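Local coordinates for TPR repeat-containing protein (Cytophaga hutchinsonii, PDB 3U4T) that is of unknown function but folds as a tetratricopeptide-repeat array of paired helices, a scaffold that in relatives commonly binds other proteins, at residues A[17-22]-A[47-52]; A[24-29]-A[41-46]; A[55-60]-A[85-90]; A[61-66]-A[74-79]. The protein carries 1 engineered substitution. All coordinates share one frame; numbering follows the deposited sequence.

Contact 1: A[17-22]-A[47-52]; sequences NNYAEA and YYELAK
Two helix ends of the tetratricopeptide-repeat array meet where Tyr19, in the first turn of helix 19-31, packs against Glu49 and Leu50 at the end of helix 40-49. Glu49 CB makes a CH-pi contact with the Tyr19 ring, 3.8 Å from its centroid and only 15° off the ring normal. Glu49 holds CG anti to its own carbonyl carbon, chi1 -62°, which sets CG over the same face, 3.7 Å from Tyr19 CZ; the bend at chi2 then turns the carboxylate, whose plane lies 23° from that of the ring. It is thus the aliphatic part of Glu49 that does the touching. The other ring face carries Asn17 O, 2.9 Å above the plane and offset toward the rim. Leu50 works at the root of the ring, with CG 3.9 Å from Tyr19 CB, and its CD1 branch reaches on to Ala20 CB at 4.1 Å. Tyr19 also touches Cys46, one turn earlier on helix 40-49. Schellman motifs mark both ends: one has Asn17 at positive phi, the other Ala51, where Lys52 N bonds Tyr47 O at 2.9 Å. Antiparallel helices joined by short turns and packed side by side are characteristic of the tetratricopeptide-repeat fold.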
loop_
_atom_site.group_PDB
_atom_site.type_symbol
_atom_site.label_atom_id
_atom_site.label_comp_id
_atom_site.label_asym_id
_atom_site.label_seq_id
_atom_site.Cartn_x
_atom_site.Cartn_y
_atom_site.Cartn_z
ATOM N N ASN A 17 16.501 -15.681 -2.770
ATOM C CA ASN A 17 15.618 -15.724 -1.603
ATOM C C ASN A 17 15.636 -16.840 -0.526
ATOM O O ASN A 17 14.750 -16.852 0.338
ATOM C CB ASN A 17 14.206 -15.560 -2.113
ATOM C CG ASN A 17 14.058 -14.337 -3.077
ATOM O OD1 ASN A 17 14.798 -13.358 -2.957
ATOM N ND2 ASN A 17 13.112 -14.404 -4.023
ATOM N N ASN A 18 16.643 -17.705 -0.529
ATOM C CA ASN A 18 16.748 -18.769 0.457
ATOM C C ASN A 18 17.285 -18.310 1.799
ATOM O O ASN A 18 18.294 -18.815 2.312
ATOM C CB ASN A 18 17.609 -19.890 -0.110
ATOM C CG ASN A 18 17.042 -20.440 -1.417
ATOM O OD1 ASN A 18 17.703 -20.425 -2.464
ATOM N ND2 ASN A 18 15.811 -20.927 -1.361
ATOM N N TYR A 19 16.559 -17.359 2.360
ATOM C CA TYR A 19 16.917 -16.756 3.622
ATOM C C TYR A 19 17.439 -17.710 4.679
ATOM O O TYR A 19 18.571 -17.561 5.124
ATOM C CB TYR A 19 15.723 -15.967 4.142
ATOM C CG TYR A 19 15.154 -15.055 3.085
ATOM C CD1 TYR A 19 15.949 -14.056 2.496
ATOM C CD2 TYR A 19 13.838 -15.210 2.638
ATOM C CE1 TYR A 19 15.451 -13.238 1.490
ATOM C CE2 TYR A 19 13.324 -14.394 1.629
ATOM C CZ TYR A 19 14.140 -13.412 1.065
ATOM O OH TYR A 19 13.642 -12.594 0.082
ATOM N N ALA A 20 16.639 -18.695 5.068
ATOM C CA ALA A 20 17.075 -19.628 6.101
ATOM C C ALA A 20 18.329 -20.384 5.698
ATOM O O ALA A 20 19.134 -20.771 6.556
ATOM C CB ALA A 20 15.956 -20.604 6.440
ATOM N N GLU A 21 18.481 -20.597 4.392
ATOM C CA GLU A 21 19.644 -21.296 3.860
ATOM C C GLU A 21 20.824 -20.358 3.787
ATOM O O GLU A 21 21.926 -20.701 4.187
ATOM C CB GLU A 21 19.383 -21.822 2.455
ATOM C CG GLU A 21 18.547 -23.071 2.386
ATOM C CD GLU A 21 17.087 -22.787 2.596
ATOM O OE1 GLU A 21 16.573 -21.850 1.949
ATOM O OE2 GLU A 21 16.455 -23.506 3.398
ATOM N N ALA A 22 20.587 -19.169 3.253
ATOM C CA ALA A 22 21.644 -18.179 3.140
ATOM C C ALA A 22 22.141 -17.908 4.555
ATOM O O ALA A 22 23.324 -17.675 4.779
ATOM C CB ALA A 22 21.101 -16.903 2.509
ATOM N N TYR A 47 16.892 -12.392 7.805
ATOM C CA TYR A 47 16.156 -12.419 9.067
ATOM C C TYR A 47 14.896 -11.546 9.011
ATOM O O TYR A 47 13.835 -11.929 9.516
ATOM C CB TYR A 47 17.058 -11.965 10.222
ATOM C CG TYR A 47 17.998 -13.037 10.748
ATOM C CD1 TYR A 47 17.505 -14.269 11.177
ATOM C CD2 TYR A 47 19.377 -12.807 10.847
ATOM C CE1 TYR A 47 18.349 -15.244 11.692
ATOM C CE2 TYR A 47 20.235 -13.779 11.364
ATOM C CZ TYR A 47 19.711 -14.995 11.785
ATOM O OH TYR A 47 20.544 -15.961 12.301
ATOM N N TYR A 48 15.011 -10.373 8.398
ATOM C CA TYR A 48 13.877 -9.457 8.276
ATOM C C TYR A 48 12.712 -10.071 7.487
ATOM O O TYR A 48 11.546 -9.884 7.846
ATOM C CB TYR A 48 14.323 -8.166 7.589
ATOM C CG TYR A 48 13.182 -7.265 7.194
ATOM C CD1 TYR A 48 12.597 -6.399 8.120
ATOM C CD2 TYR A 48 12.665 -7.301 5.901
ATOM C CE1 TYR A 48 11.528 -5.590 7.765
ATOM C CE2 TYR A 48 11.589 -6.499 5.532
ATOM C CZ TYR A 48 11.024 -5.647 6.468
ATOM O OH TYR A 48 9.950 -4.865 6.107
ATOM N N GLU A 49 13.021 -10.787 6.405
ATOM C CA GLU A 49 11.977 -11.411 5.589
ATOM C C GLU A 49 11.365 -12.603 6.334
ATOM O O GLU A 49 10.225 -12.979 6.080
ATOM C CB GLU A 49 12.543 -11.858 4.235
ATOM C CG GLU A 49 13.089 -10.728 3.348
ATOM C CD GLU A 49 12.018 -9.785 2.828
ATOM O OE1 GLU A 49 10.825 -10.147 2.886
ATOM O OE2 GLU A 49 12.368 -8.686 2.347
ATOM N N LEU A 50 12.131 -13.189 7.254
ATOM C CA LEU A 50 11.658 -14.311 8.066
ATOM C C LEU A 50 11.092 -13.764 9.378
ATOM O O LEU A 50 10.936 -14.499 10.355
ATOM C CB LEU A 50 12.798 -15.290 8.393
ATOM C CG LEU A 50 13.395 -16.140 7.270
ATOM C CD1 LEU A 50 14.383 -17.149 7.857
ATOM C CD2 LEU A 50 12.283 -16.860 6.535
ATOM N N ALA A 51 10.810 -12.464 9.398
ATOM C CA ALA A 51 10.235 -11.799 10.566
ATOM C C ALA A 51 10.928 -12.001 11.920
ATOM O O ALA A 51 10.275 -12.020 12.960
ATOM C CB ALA A 51 8.753 -12.161 10.680
ATOM N N LYS A 52 12.245 -12.170 11.902
ATOM C CA LYS A 52 13.022 -12.294 13.136
ATOM C C LYS A 52 13.647 -10.904 13.139
ATOM O O LYS A 52 14.693 -10.681 12.536
ATOM C CB LYS A 52 14.117 -13.356 13.001
ATOM C CG LYS A 52 13.631 -14.740 12.562
ATOM C CD LYS A 52 13.202 -15.632 13.727
ATOM C CE LYS A 52 12.846 -17.033 13.219
ATOM N NZ LYS A 52 12.725 -18.061 14.294
#

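Contact 2: A[24-29]-A[41-46]; sequences EVFNKL and NRRAVC
The Phe26 ring and the Arg43 guanidinium stand nearly upright to each other, their planes 78° apart, and the two side chains run alongside with opposite headings. Arg42 CB and Arg43 CB both approach the ring obliquely, the former 3.7 Å from Phe26 CZ. At the guanidinium edge, in its plane, lies the backbone N of Asn27. Arg43 NH1 is 3.6 Å from Asn27 OD1, a proximity rather than a bond; Asn27 ND2 is instead bonded to Ile23 O. With CG anti to its backbone N (chi1 -162°) and a bend at chi3, Arg43 lays its methylene chain along the phenylalanine, CD coming 3.6 Å from Phe26 CB. The axes of segments 24-29 and 41-46 run roughly antiparallel, at 142°, and come within 10.4 Å. Were Phe26 cut back to an alanine, a gap would probably open beside the Arg42 and Arg43 methylenes and part of the packing on Ala10 and Ile39 would be lost. The polar ends find partners outside the two segments: Arg43 NH2 and NE form salt bridges with Glu30 and Asp59, while Arg42 NH1 is hydrogen-bonded to the carbonyl Tyr38 O. The chemistry is therefore divided, carbon gripping carbon between the helices while a buried guanidinium, probably stabilised by two carboxylates, ties three helices together.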
loop_
_atom_site.group_PDB
_atom_site.type_symbol
_atom_site.label_atom_id
_atom_site.label_comp_id
_atom_site.label_asym_id
_atom_site.label_seq_id
_atom_site.Cartn_x
_atom_site.Cartn_y
_atom_site.Cartn_z
ATOM N N GLU A 24 22.292 -20.039 7.106
ATOM C CA GLU A 24 23.136 -21.131 7.579
ATOM C C GLU A 24 24.604 -20.911 7.192
ATOM O O GLU A 24 25.500 -21.025 8.033
ATOM C CB GLU A 24 22.634 -22.460 7.002
ATOM C CG GLU A 24 21.159 -22.732 7.259
ATOM C CD GLU A 24 20.806 -22.758 8.737
ATOM O OE1 GLU A 24 21.272 -23.673 9.450
ATOM O OE2 GLU A 24 20.060 -21.860 9.184
ATOM N N VAL A 25 24.846 -20.583 5.922
ATOM C CA VAL A 25 26.207 -20.354 5.436
ATOM C C VAL A 25 26.831 -19.073 5.993
ATOM O O VAL A 25 28.025 -19.043 6.312
ATOM C CB VAL A 25 26.255 -20.358 3.861
ATOM C CG1 VAL A 25 24.959 -19.841 3.295
ATOM C CG2 VAL A 25 27.424 -19.522 3.351
ATOM N N PHE A 26 26.030 -18.018 6.114
ATOM C CA PHE A 26 26.544 -16.772 6.657
ATOM C C PHE A 26 26.998 -17.007 8.094
ATOM O O PHE A 26 28.020 -16.469 8.516
ATOM C CB PHE A 26 25.469 -15.668 6.624
ATOM C CG PHE A 26 25.254 -15.044 5.257
ATOM C CD1 PHE A 26 26.334 -14.622 4.489
ATOM C CD2 PHE A 26 23.966 -14.840 4.765
ATOM C CE1 PHE A 26 26.134 -14.009 3.261
ATOM C CE2 PHE A 26 23.756 -14.227 3.537
ATOM C CZ PHE A 26 24.840 -13.812 2.786
ATOM N N ASN A 27 26.238 -17.821 8.830
ATOM C CA ASN A 27 26.532 -18.134 10.232
ATOM C C ASN A 27 27.853 -18.881 10.435
ATOM O O ASN A 27 28.525 -18.712 11.458
ATOM C CB ASN A 27 25.381 -18.946 10.838
ATOM C CG ASN A 27 24.300 -18.069 11.460
ATOM O OD1 ASN A 27 24.448 -17.579 12.582
ATOM N ND2 ASN A 27 23.209 -17.869 10.732
ATOM N N LYS A 28 28.221 -19.720 9.473
ATOM C CA LYS A 28 29.475 -20.451 9.580
ATOM C C LYS A 28 30.562 -19.481 9.145
ATOM O O LYS A 28 31.634 -19.404 9.754
ATOM C CB LYS A 28 29.465 -21.682 8.674
ATOM C CG LYS A 28 30.741 -22.507 8.767
ATOM C CD LYS A 28 30.547 -23.910 8.218
ATOM C CE LYS A 28 31.776 -24.770 8.473
ATOM N NZ LYS A 28 31.403 -26.177 8.785
ATOM N N LEU A 29 30.253 -18.729 8.093
ATOM C CA LEU A 29 31.156 -17.730 7.544
ATOM C C LEU A 29 31.632 -16.787 8.653
ATOM O O LEU A 29 32.804 -16.404 8.689
ATOM C CB LEU A 29 30.433 -16.942 6.452
ATOM C CG LEU A 29 31.059 -16.927 5.057
ATOM C CD1 LEU A 29 31.502 -18.323 4.649
ATOM C CD2 LEU A 29 30.051 -16.375 4.072
ATOM N N ASN A 41 24.729 -7.319 6.130
ATOM C CA ASN A 41 23.557 -6.615 5.617
ATOM C C ASN A 41 22.628 -7.578 4.889
ATOM O O ASN A 41 21.427 -7.344 4.809
ATOM C CB ASN A 41 23.952 -5.445 4.701
ATOM C CG ASN A 41 24.662 -5.891 3.434
ATOM O OD1 ASN A 41 25.402 -6.870 3.431
ATOM N ND2 ASN A 41 24.462 -5.150 2.360
ATOM N N ARG A 42 23.183 -8.671 4.376
ATOM C CA ARG A 42 22.396 -9.666 3.662
ATOM C C ARG A 42 21.683 -10.583 4.646
ATOM O O ARG A 42 20.521 -10.940 4.446
ATOM C CB ARG A 42 23.298 -10.481 2.731
ATOM C CG ARG A 42 23.797 -9.689 1.529
ATOM C CD ARG A 42 24.666 -10.537 0.606
ATOM N NE ARG A 42 25.037 -9.817 -0.610
ATOM C CZ ARG A 42 25.792 -8.722 -0.642
ATOM N NH1 ARG A 42 26.273 -8.203 0.481
ATOM N NH2 ARG A 42 26.063 -8.144 -1.804
ATOM N N ARG A 43 22.377 -10.951 5.719
ATOM C CA ARG A 43 21.776 -11.822 6.715
ATOM C C ARG A 43 20.685 -11.023 7.404
ATOM O O ARG A 43 19.639 -11.558 7.761
ATOM C CB ARG A 43 22.826 -12.284 7.731
ATOM C CG ARG A 43 22.414 -13.515 8.539
ATOM C CD ARG A 43 23.600 -14.108 9.301
ATOM N NE ARG A 43 24.005 -13.293 10.444
ATOM C CZ ARG A 43 25.034 -13.576 11.239
ATOM N NH1 ARG A 43 25.779 -14.656 11.018
ATOM N NH2 ARG A 43 25.305 -12.796 12.273
ATOM N N ALA A 44 20.926 -9.728 7.577
ATOM C CA ALA A 44 19.945 -8.864 8.218
ATOM C C ALA A 44 18.635 -8.924 7.433
ATOM O O ALA A 44 17.568 -9.121 8.011
ATOM C CB ALA A 44 20.460 -7.440 8.279
ATOM N N VAL A 45 18.719 -8.758 6.116
ATOM C CA VAL A 45 17.536 -8.818 5.261
ATOM C C VAL A 45 16.896 -10.207 5.341
ATOM O O VAL A 45 15.676 -10.324 5.439
ATOM C CB VAL A 45 17.877 -8.528 3.793
ATOM C CG1 VAL A 45 16.667 -8.823 2.919
ATOM C CG2 VAL A 45 18.295 -7.081 3.635
ATOM N N CYS A 46 17.708 -11.258 5.288
ATOM C CA CYS A 46 17.150 -12.599 5.379
ATOM C C CYS A 46 16.287 -12.669 6.653
ATOM O O CYS A 46 15.080 -12.936 6.585
ATOM C CB CYS A 46 18.273 -13.652 5.404
ATOM S SG CYS A 46 19.190 -13.810 3.808
#

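Contact 3: A[55-60]-A[85-90]; sequences LAQKDI and MKKGQD
Gln57, reaching out fully extended from helix 53-64, lies aslant Lys87 and nearly square to Gln89, at the corner of the tetratricopeptide-repeat solenoid where helix 74-86 turns into helix 90-103. The two amide planes are 84° apart, so the glutamine ends meet almost perpendicular to each other rather than lying flat together. They approach to 3.3 Å, measured from Gln57 OE1 to Gln89 OE1. Each amide is probably turned over in the model; with one turned back this close approach may be a hydrogen bond, but the model does not decide it. Gln57 is brought there by chi1 of -169°, CG pointing opposite the backbone N, and its end also lies against the CG and CD methylenes of Lys87. Lys87 is bent at chi2 and chi3, and this curl carries its ammonium back toward helix 53-64, where NZ forms a salt bridge with Asp54. Gln57 further packs on Ile83 and Leu84, and Gln89 also touches Leu84. Helix 74-86 ends in a Schellman motif with Gly88 as its C-prime residue: phi there is positive, a side chain would jam against the carbonyl O of Lys87, Gln89 N reaches Leu84 O, and Gly88 N bonds Met85 O at 3.0 Å.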
loop_
_atom_site.group_PDB
_atom_site.type_symbol
_atom_site.label_atom_id
_atom_site.label_comp_id
_atom_site.label_asym_id
_atom_site.label_seq_id
_atom_site.Cartn_x
_atom_site.Cartn_y
_atom_site.Cartn_z
ATOM N N LEU A 55 17.018 -10.301 15.542
ATOM C CA LEU A 55 18.180 -10.872 14.880
ATOM C C LEU A 55 18.589 -9.964 13.737
ATOM O O LEU A 55 19.777 -9.719 13.519
ATOM C CB LEU A 55 17.836 -12.258 14.326
ATOM C CG LEU A 55 18.401 -13.495 15.028
ATOM C CD1 LEU A 55 18.912 -13.156 16.426
ATOM C CD2 LEU A 55 17.314 -14.551 15.068
ATOM N N ALA A 56 17.594 -9.468 13.006
ATOM C CA ALA A 56 17.853 -8.582 11.886
ATOM C C ALA A 56 18.340 -7.195 12.331
ATOM O O ALA A 56 19.019 -6.500 11.568
ATOM C CB ALA A 56 16.610 -8.453 11.044
ATOM N N GLN A 57 17.991 -6.777 13.548
ATOM C CA GLN A 57 18.460 -5.480 14.008
ATOM C C GLN A 57 19.936 -5.630 14.366
ATOM O O GLN A 57 20.764 -4.808 13.971
ATOM C CB GLN A 57 17.680 -4.980 15.231
ATOM C CG GLN A 57 17.979 -3.506 15.544
ATOM C CD GLN A 57 17.223 -2.943 16.739
ATOM O OE1 GLN A 57 17.212 -1.734 16.959
ATOM N NE2 GLN A 57 16.598 -3.812 17.513
ATOM N N LYS A 58 20.274 -6.692 15.092
ATOM C CA LYS A 58 21.661 -6.901 15.475
ATOM C C LYS A 58 22.549 -6.987 14.238
ATOM O O LYS A 58 23.668 -6.470 14.234
ATOM C CB LYS A 58 21.819 -8.174 16.315
ATOM C CG LYS A 58 23.259 -8.393 16.789
ATOM C CD LYS A 58 23.389 -9.416 17.928
ATOM C CE LYS A 58 23.248 -10.857 17.460
ATOM N NZ LYS A 58 23.453 -11.812 18.592
ATOM N N ASP A 59 22.048 -7.635 13.189
ATOM C CA ASP A 59 22.810 -7.791 11.952
ATOM C C ASP A 59 23.002 -6.501 11.170
ATOM O O ASP A 59 24.096 -6.222 10.682
ATOM C CB ASP A 59 22.149 -8.817 11.034
ATOM C CG ASP A 59 22.588 -10.248 11.322
ATOM O OD1 ASP A 59 23.469 -10.462 12.179
ATOM O OD2 ASP A 59 22.043 -11.162 10.666
ATOM N N ILE A 60 21.948 -5.706 11.037
ATOM C CA ILE A 60 22.097 -4.477 10.281
ATOM C C ILE A 60 22.985 -3.498 11.043
ATOM O O ILE A 60 23.606 -2.619 10.446
ATOM C CB ILE A 60 20.736 -3.825 9.979
ATOM C CG1 ILE A 60 20.909 -2.779 8.885
ATOM C CG2 ILE A 60 20.161 -3.205 11.228
ATOM C CD1 ILE A 60 21.367 -3.369 7.568
HETATM N N MSE A 85 11.380 0.205 12.095
HETATM C CA MSE A 85 9.942 0.381 12.179
HETATM C C MSE A 85 9.323 -0.870 12.816
HETATM O O MSE A 85 8.457 -0.761 13.679
HETATM C CB MSE A 85 9.344 0.644 10.794
HETATM C CG MSE A 85 7.896 1.117 10.835
HETATM SE SE MSE A 85 7.672 2.809 11.721
HETATM C CE MSE A 85 8.072 3.957 10.183
ATOM N N LYS A 86 9.776 -2.057 12.420
ATOM C CA LYS A 86 9.225 -3.285 13.005
ATOM C C LYS A 86 9.499 -3.403 14.500
ATOM O O LYS A 86 8.740 -4.041 15.223
ATOM C CB LYS A 86 9.783 -4.531 12.302
ATOM C CG LYS A 86 9.189 -4.821 10.929
ATOM C CD LYS A 86 7.708 -5.101 11.031
ATOM C CE LYS A 86 7.129 -5.577 9.708
ATOM N NZ LYS A 86 7.180 -4.532 8.654
ATOM N N LYS A 87 10.590 -2.796 14.959
ATOM C CA LYS A 87 10.966 -2.846 16.374
ATOM C C LYS A 87 10.366 -1.691 17.180
ATOM O O LYS A 87 10.670 -1.499 18.362
ATOM C CB LYS A 87 12.489 -2.852 16.497
ATOM C CG LYS A 87 13.111 -4.150 16.025
ATOM C CD LYS A 87 13.339 -5.078 17.209
ATOM C CE LYS A 87 12.086 -5.251 18.043
ATOM N NZ LYS A 87 12.417 -5.816 19.376
ATOM N N GLY A 88 9.520 -0.914 16.512
ATOM C CA GLY A 88 8.846 0.186 17.162
ATOM C C GLY A 88 9.631 1.463 17.305
ATOM O O GLY A 88 9.194 2.361 18.007
ATOM N N GLN A 89 10.777 1.573 16.645
ATOM C CA GLN A 89 11.565 2.791 16.764
ATOM C C GLN A 89 11.342 3.717 15.583
ATOM O O GLN A 89 12.244 4.047 14.808
ATOM C CB GLN A 89 13.028 2.422 16.955
ATOM C CG GLN A 89 13.160 1.437 18.120
ATOM C CD GLN A 89 14.551 1.340 18.678
ATOM O OE1 GLN A 89 15.491 0.942 17.990
ATOM N NE2 GLN A 89 14.694 1.702 19.941
ATOM N N ASP A 90 10.089 4.143 15.499
ATOM C CA ASP A 90 9.572 5.027 14.463
ATOM C C ASP A 90 10.431 6.235 14.058
ATOM O O ASP A 90 10.653 6.463 12.868
ATOM C CB ASP A 90 8.170 5.507 14.877
ATOM C CG ASP A 90 7.229 4.353 15.243
ATOM O OD1 ASP A 90 7.693 3.192 15.365
ATOM O OD2 ASP A 90 6.019 4.616 15.428
#

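Contact 4: A[61-66]-A[74-79]; sequences ETYFSK and SADFEY
Tyr63 throws its ring opposite its backbone N (chi1 173°), whereas Asp76 sets CG anti to its own carbonyl carbon (chi1 -50°), and together these torsions bring the phenol hydroxyl of helix 53-64 up to the carboxylate on helix 74-86, the two planes inclined to each other. The side chains themselves meet nearly square. Tyr63 OH donates a weak hydrogen bond to Asp76 OD2 at 2.9 Å, and Tyr63 CE2 lies 3.6 Å from Asp76 CB. Two further donors, Lys73 N on OD2 and probably Asn41 ND2 on OD1, add to the weak bond from Tyr63, which is consistent with an ionised carboxylate and would tend to fix its rotation. A phenylalanine in place of Tyr63 would probably leave Asp76 OD2 without its donor from helix 53-64, weakening the polar tie between the two helices.

Phe64 continues the contact on the apolar side. Its CZ is 3.7 Å from Asp76 CB, Phe77 N stands at its edge, and Tyr63 CD2 covers the centre of one face at 3.9 Å. Phe64 CZ in turn lies 4.2 Å above the centre of the Phe77 ring, the two planes inclined at 45°. On one flank, helix 40-49 reaches Tyr63 through Tyr40 and Asn41; on another, helix 90-103 supports Phe77 through Gln96, Ala99 and Ala100. The contact thus sits amid four successive helices of the tetratricopeptide-repeat array.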
loop_
_atom_site.group_PDB
_atom_site.type_symbol
_atom_site.label_atom_id
_atom_site.label_comp_id
_atom_site.label_asym_id
_atom_site.label_seq_id
_atom_site.Cartn_x
_atom_site.Cartn_y
_atom_site.Cartn_z
ATOM N N GLU A 61 23.065 -3.660 12.364
ATOM C CA GLU A 61 23.893 -2.766 13.164
ATOM C C GLU A 61 25.340 -3.241 13.159
ATOM O O GLU A 61 26.269 -2.439 13.224
ATOM C CB GLU A 61 23.329 -2.655 14.590
ATOM C CG GLU A 61 21.902 -2.082 14.598
ATOM C CD GLU A 61 21.333 -1.828 15.985
ATOM O OE1 GLU A 61 21.496 -2.693 16.875
ATOM O OE2 GLU A 61 20.701 -0.765 16.179
ATOM N N THR A 62 25.539 -4.549 13.072
ATOM C CA THR A 62 26.881 -5.088 13.014
ATOM C C THR A 62 27.389 -4.619 11.653
ATOM O O THR A 62 28.521 -4.157 11.512
ATOM C CB THR A 62 26.861 -6.625 13.072
ATOM O OG1 THR A 62 26.501 -7.043 14.395
ATOM C CG2 THR A 62 28.226 -7.196 12.709
ATOM N N TYR A 63 26.537 -4.733 10.642
ATOM C CA TYR A 63 26.906 -4.275 9.314
ATOM C C TYR A 63 27.433 -2.826 9.343
ATOM O O TYR A 63 28.546 -2.564 8.891
ATOM C CB TYR A 63 25.694 -4.348 8.395
ATOM C CG TYR A 63 25.925 -3.730 7.039
ATOM C CD1 TYR A 63 26.775 -4.333 6.119
ATOM C CD2 TYR A 63 25.268 -2.562 6.666
ATOM C CE1 TYR A 63 26.963 -3.792 4.854
ATOM C CE2 TYR A 63 25.449 -2.011 5.403
ATOM C CZ TYR A 63 26.298 -2.635 4.504
ATOM O OH TYR A 63 26.489 -2.109 3.256
ATOM N N PHE A 64 26.637 -1.895 9.879
ATOM C CA PHE A 64 27.034 -0.482 9.925
ATOM C C PHE A 64 28.217 -0.129 10.828
ATOM O O PHE A 64 28.765 0.971 10.740
ATOM C CB PHE A 64 25.836 0.404 10.285
ATOM C CG PHE A 64 24.933 0.683 9.131
ATOM C CD1 PHE A 64 25.423 1.316 7.999
ATOM C CD2 PHE A 64 23.608 0.261 9.144
ATOM C CE1 PHE A 64 24.595 1.535 6.878
ATOM C CE2 PHE A 64 22.771 0.473 8.036
ATOM C CZ PHE A 64 23.270 1.107 6.899
ATOM N N SER A 65 28.619 -1.052 11.691
ATOM C CA SER A 65 29.755 -0.808 12.562
ATOM C C SER A 65 30.996 -1.366 11.879
ATOM O O SER A 65 32.102 -1.275 12.408
ATOM C CB SER A 65 29.538 -1.524 13.891
ATOM O OG SER A 65 29.618 -2.924 13.690
ATOM N N LYS A 66 30.802 -1.952 10.699
ATOM C CA LYS A 66 31.891 -2.555 9.924
ATOM C C LYS A 66 32.027 -2.048 8.493
ATOM O O LYS A 66 33.123 -2.041 7.943
ATOM C CB LYS A 66 31.721 -4.077 9.871
ATOM C CG LYS A 66 32.194 -4.821 11.105
ATOM C CD LYS A 66 31.787 -6.278 11.034
ATOM C CE LYS A 66 32.771 -7.165 11.776
ATOM N NZ LYS A 66 33.007 -6.731 13.182
ATOM N N SER A 74 21.998 2.821 -0.704
ATOM C CA SER A 74 20.683 3.324 -0.377
ATOM C C SER A 74 19.845 2.222 0.254
ATOM O O SER A 74 19.097 2.440 1.206
ATOM C CB SER A 74 20.013 3.817 -1.651
ATOM O OG SER A 74 18.680 4.176 -1.402
ATOM N N ALA A 75 19.993 1.024 -0.280
ATOM C CA ALA A 75 19.250 -0.130 0.193
ATOM C C ALA A 75 19.516 -0.466 1.654
ATOM O O ALA A 75 18.601 -0.832 2.384
ATOM C CB ALA A 75 19.576 -1.335 -0.681
ATOM N N ASP A 76 20.767 -0.369 2.080
ATOM C CA ASP A 76 21.103 -0.686 3.462
ATOM C C ASP A 76 20.366 0.216 4.442
ATOM O O ASP A 76 19.861 -0.258 5.466
ATOM C CB ASP A 76 22.608 -0.567 3.667
ATOM C CG ASP A 76 23.378 -1.324 2.630
ATOM O OD1 ASP A 76 23.048 -2.519 2.417
ATOM O OD2 ASP A 76 24.306 -0.731 2.033
ATOM N N PHE A 77 20.307 1.512 4.138
ATOM C CA PHE A 77 19.604 2.448 5.020
ATOM C C PHE A 77 18.112 2.107 5.012
ATOM O O PHE A 77 17.444 2.129 6.058
ATOM C CB PHE A 77 19.820 3.888 4.551
ATOM C CG PHE A 77 21.210 4.387 4.768
ATOM C CD1 PHE A 77 21.564 5.000 5.970
ATOM C CD2 PHE A 77 22.189 4.198 3.796
ATOM C CE1 PHE A 77 22.879 5.423 6.200
ATOM C CE2 PHE A 77 23.507 4.613 4.014
ATOM C CZ PHE A 77 23.851 5.223 5.216
ATOM N N GLU A 78 17.599 1.781 3.827
ATOM C CA GLU A 78 16.191 1.419 3.679
ATOM C C GLU A 78 15.818 0.278 4.621
ATOM O O GLU A 78 14.864 0.390 5.389
ATOM C CB GLU A 78 15.903 1.018 2.234
ATOM C CG GLU A 78 14.619 0.252 2.040
ATOM C CD GLU A 78 14.394 -0.116 0.590
ATOM O OE1 GLU A 78 15.381 -0.419 -0.118
ATOM O OE2 GLU A 78 13.227 -0.113 0.160
ATOM N N TYR A 79 16.580 -0.813 4.573
ATOM C CA TYR A 79 16.308 -1.949 5.440
ATOM C C TYR A 79 16.575 -1.653 6.909
ATOM O O TYR A 79 15.991 -2.283 7.787
ATOM C CB TYR A 79 17.098 -3.175 4.985
ATOM C CG TYR A 79 16.415 -3.877 3.835
ATOM C CD1 TYR A 79 16.713 -3.552 2.514
ATOM C CD2 TYR A 79 15.369 -4.764 4.073
ATOM C CE1 TYR A 79 15.980 -4.083 1.467
ATOM C CE2 TYR A 79 14.631 -5.299 3.036
ATOM C CZ TYR A 79 14.933 -4.953 1.741
ATOM O OH TYR A 79 14.158 -5.456 0.732
#

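Contacts 1 and 2 are two levels of one helix pair, 19-31 against 40-49, with centres about 8 Å apart; contact 2 is nested within the loop that contact 1 closes. Contacts 3 and 4 repeat that nesting on helices 53-64 and 74-86, their centres about 11 Å apart. The two pairs are bound together directly: the Arg43 NE to Asp59 OD2 salt bridge (2.9 Å) joins contact 2 to contact 3, and Asn41 ND2 to Asp76 OD1 (3.0 Å, a probable hydrogen bond) joins it to contact 4. Between contacts 1 and 3, Tyr47 CB packs on Ala56 CB at 3.6 Å. The function being unknown, the contacts are read only as helix packing within the array.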